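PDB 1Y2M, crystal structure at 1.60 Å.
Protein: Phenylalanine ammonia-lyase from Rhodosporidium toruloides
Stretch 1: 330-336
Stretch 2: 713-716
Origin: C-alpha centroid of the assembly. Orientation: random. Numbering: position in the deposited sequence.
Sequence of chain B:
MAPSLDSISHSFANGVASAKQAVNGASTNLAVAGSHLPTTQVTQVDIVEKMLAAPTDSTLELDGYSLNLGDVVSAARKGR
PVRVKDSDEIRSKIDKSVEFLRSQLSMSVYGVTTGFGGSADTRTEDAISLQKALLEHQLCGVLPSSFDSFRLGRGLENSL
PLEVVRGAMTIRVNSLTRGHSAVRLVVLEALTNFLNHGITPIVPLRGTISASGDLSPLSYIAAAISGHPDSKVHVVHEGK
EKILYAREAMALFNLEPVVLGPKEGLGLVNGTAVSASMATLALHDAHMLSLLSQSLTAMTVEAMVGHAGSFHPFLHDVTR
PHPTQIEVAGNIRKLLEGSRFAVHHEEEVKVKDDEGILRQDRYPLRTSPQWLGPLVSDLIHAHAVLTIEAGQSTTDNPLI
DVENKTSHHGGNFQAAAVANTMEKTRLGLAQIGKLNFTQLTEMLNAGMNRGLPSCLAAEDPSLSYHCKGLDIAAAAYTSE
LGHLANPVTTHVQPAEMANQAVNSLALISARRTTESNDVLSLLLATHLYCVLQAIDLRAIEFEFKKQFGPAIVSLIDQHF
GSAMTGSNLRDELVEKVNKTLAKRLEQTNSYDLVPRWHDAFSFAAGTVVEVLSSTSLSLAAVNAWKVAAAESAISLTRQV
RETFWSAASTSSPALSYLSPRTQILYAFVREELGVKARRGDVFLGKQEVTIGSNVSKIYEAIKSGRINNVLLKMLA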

# COMPACT_ATOMS: atom_id res chain seq x y z
N GLY B 330 2.47 27.16 -19.01
CA GLY B 330 2.01 28.54 -19.20
C GLY B 330 1.95 29.33 -17.91
O GLY B 330 2.29 30.52 -17.89
N ASN B 331 1.47 28.71 -16.83
CA ASN B 331 1.45 29.39 -15.52
C ASN B 331 2.86 29.73 -15.08
O ASN B 331 3.14 30.87 -14.72
CB ASN B 331 0.80 28.51 -14.45
CG ASN B 331 -0.71 28.37 -14.60
OD1 ASN B 331 -1.36 29.20 -15.23
ND2 ASN B 331 -1.29 27.32 -13.93
N ILE B 332 3.77 28.77 -15.18
CA ILE B 332 5.14 29.01 -14.74
C ILE B 332 5.84 30.00 -15.69
O ILE B 332 6.57 30.89 -15.25
CB ILE B 332 5.93 27.70 -14.59
CG1 ILE B 332 5.27 26.82 -13.52
CG2 ILE B 332 7.38 27.96 -14.27
CD1 ILE B 332 5.79 25.41 -13.55
N ARG B 333 5.60 29.89 -17.00
CA ARG B 333 6.11 30.86 -17.94
C ARG B 333 5.67 32.31 -17.56
O ARG B 333 6.49 33.22 -17.53
CB ARG B 333 5.61 30.50 -19.37
CG ARG B 333 6.14 31.42 -20.48
CD ARG B 333 5.89 30.87 -21.88
NE ARG B 333 4.45 30.77 -22.21
CZ ARG B 333 3.75 29.62 -22.30
NH1 ARG B 333 4.29 28.41 -22.02
NH2 ARG B 333 2.47 29.68 -22.64
N LYS B 334 4.39 32.45 -17.26
CA LYS B 334 3.82 33.75 -16.86
C LYS B 334 4.53 34.29 -15.63
O LYS B 334 4.96 35.44 -15.61
CB LYS B 334 2.32 33.61 -16.61
CG LYS B 334 1.71 34.88 -16.01
CD LYS B 334 0.43 35.32 -16.69
CE LYS B 334 -0.68 34.36 -16.54
NZ LYS B 334 -1.96 34.97 -17.05
N LEU B 335 4.71 33.44 -14.63
CA LEU B 335 5.36 33.85 -13.40
C LEU B 335 6.80 34.27 -13.61
O LEU B 335 7.26 35.15 -12.90
CB LEU B 335 5.31 32.74 -12.36
CG LEU B 335 3.92 32.34 -11.86
CD1 LEU B 335 4.06 31.18 -10.95
CD2 LEU B 335 3.22 33.52 -11.13
N LEU B 336 7.53 33.62 -14.53
CA LEU B 336 8.95 33.94 -14.76
C LEU B 336 9.21 35.15 -15.66
O LEU B 336 10.35 35.64 -15.71
CB LEU B 336 9.73 32.71 -15.30
CG LEU B 336 9.81 31.57 -14.26
CD1 LEU B 336 10.37 30.29 -14.88
CD2 LEU B 336 10.63 32.03 -13.06
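Stretch 2 (713-716) KMLA

The last four residues of the chain pack against a helix nearly four hundred positions earlier in the sequence, and they do so without a single hydrogen bond between the two stretches: the contact rests on apolar side chains, with one lysine reaching alongside the terminal backbone. Residues 330-336 belong to a helix that begins earlier in the chain, held in this segment by regular backbone hydrogen bonds, from Lys334 N to Gly330 O (2.9 Å), from Leu335 N to Asn331 O (3.0 Å) and from Leu336 N to Ile332 O (3.0 Å). Stretch 2 enters as the last turn of another helix, with Lys713 and Met714, the latter present as selenomethionine, still helical. It runs obliquely and broadly against the first helix: Met714 meets Leu335, and Leu715 reaches back to Asn331 as well. At Leu715 the backbone leaves helical geometry (phi/psi -98/10), and a weak hydrogen bond from Ala716 N to Lys713 O (3.5 Å) closes the final turn.

The backbones come nearest at Asn331 and Leu715, whose CA atoms are 6.6 Å apart. Leu715 is the centre of the contact and has the largest area covered by the opposing stretch. Its CA-to-CB bond points sideways, but with chi1 m and chi2 t the end of the side chain comes nearer to the helix, placing Leu715 CD2 3.7 Å from Asn331 CB and 3.9 Å from Leu335 CD2. The same methyl group thus touches residues one helical turn apart. Asn331 CB is its closest atom to that methyl; Asn331 ND2 is hydrogen-bonded elsewhere in the structure.

Leu335 answers with a similar conformation, chi1 m and chi2 t, its side chain also starting sideways and ending closer to its partner. Leu335 CD2 lies 3.9 Å from Met714 CB and 3.5 Å from Met714 O, so that this methyl packs on both the side chain and the backbone of the last helical turn. All four of these residues, Asn331, Leu335, Met714 and Leu715, are buried.

Lys334 borders this apolar patch. Its CA-to-CB bond points toward stretch 2, and the side chain carries Lys334 NZ to 3.6 Å from Leu715 O and 3.4 Å from Ala716 C. The amino group therefore sits close to the end of the chain without making a hydrogen bond to it. Ala716 itself is exposed, and its CB points away from the helix. Ile332 also points away, and Gly330, Arg333, Leu336 and Lys713 take no part. In all, the contact buries 295 Å², summed over both sides.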

# COMPACT_ATOMS: atom_id res chain seq x y z
N LYS B 713 -3.84 36.45 -7.56
CA LYS B 713 -3.29 37.69 -8.08
C LYS B 713 -2.02 37.45 -8.94
O LYS B 713 -1.83 38.09 -9.97
CB LYS B 713 -2.93 38.61 -6.92
CG LYS B 713 -3.00 40.06 -7.22
CD LYS B 713 -2.08 40.89 -6.34
CE LYS B 713 -2.59 41.07 -4.90
NZ LYS B 713 -1.83 42.22 -4.23
N MSE B 714 -1.16 36.55 -8.49
CA MSE B 714 0.07 36.23 -9.21
C MSE B 714 -0.21 35.59 -10.55
O MSE B 714 0.54 35.82 -11.49
CB MSE B 714 0.98 35.26 -8.43
CG MSE B 714 1.49 35.70 -7.11
SE MSE B 714 2.05 33.96 -6.24
CE MSE B 714 3.73 33.69 -7.21
N LEU B 715 -1.25 34.75 -10.64
CA LEU B 715 -1.52 33.97 -11.84
C LEU B 715 -2.56 34.60 -12.72
O LEU B 715 -2.99 34.00 -13.70
CB LEU B 715 -1.93 32.54 -11.46
CG LEU B 715 -0.79 31.70 -10.87
CD1 LEU B 715 -1.26 30.50 -10.05
CD2 LEU B 715 0.17 31.24 -11.98
N ALA B 716 -2.92 35.85 -12.41
CA ALA B 716 -3.95 36.58 -13.14
C ALA B 716 -3.55 36.76 -14.60
O ALA B 716 -4.42 36.89 -15.46
CB ALA B 716 -4.17 37.94 -12.50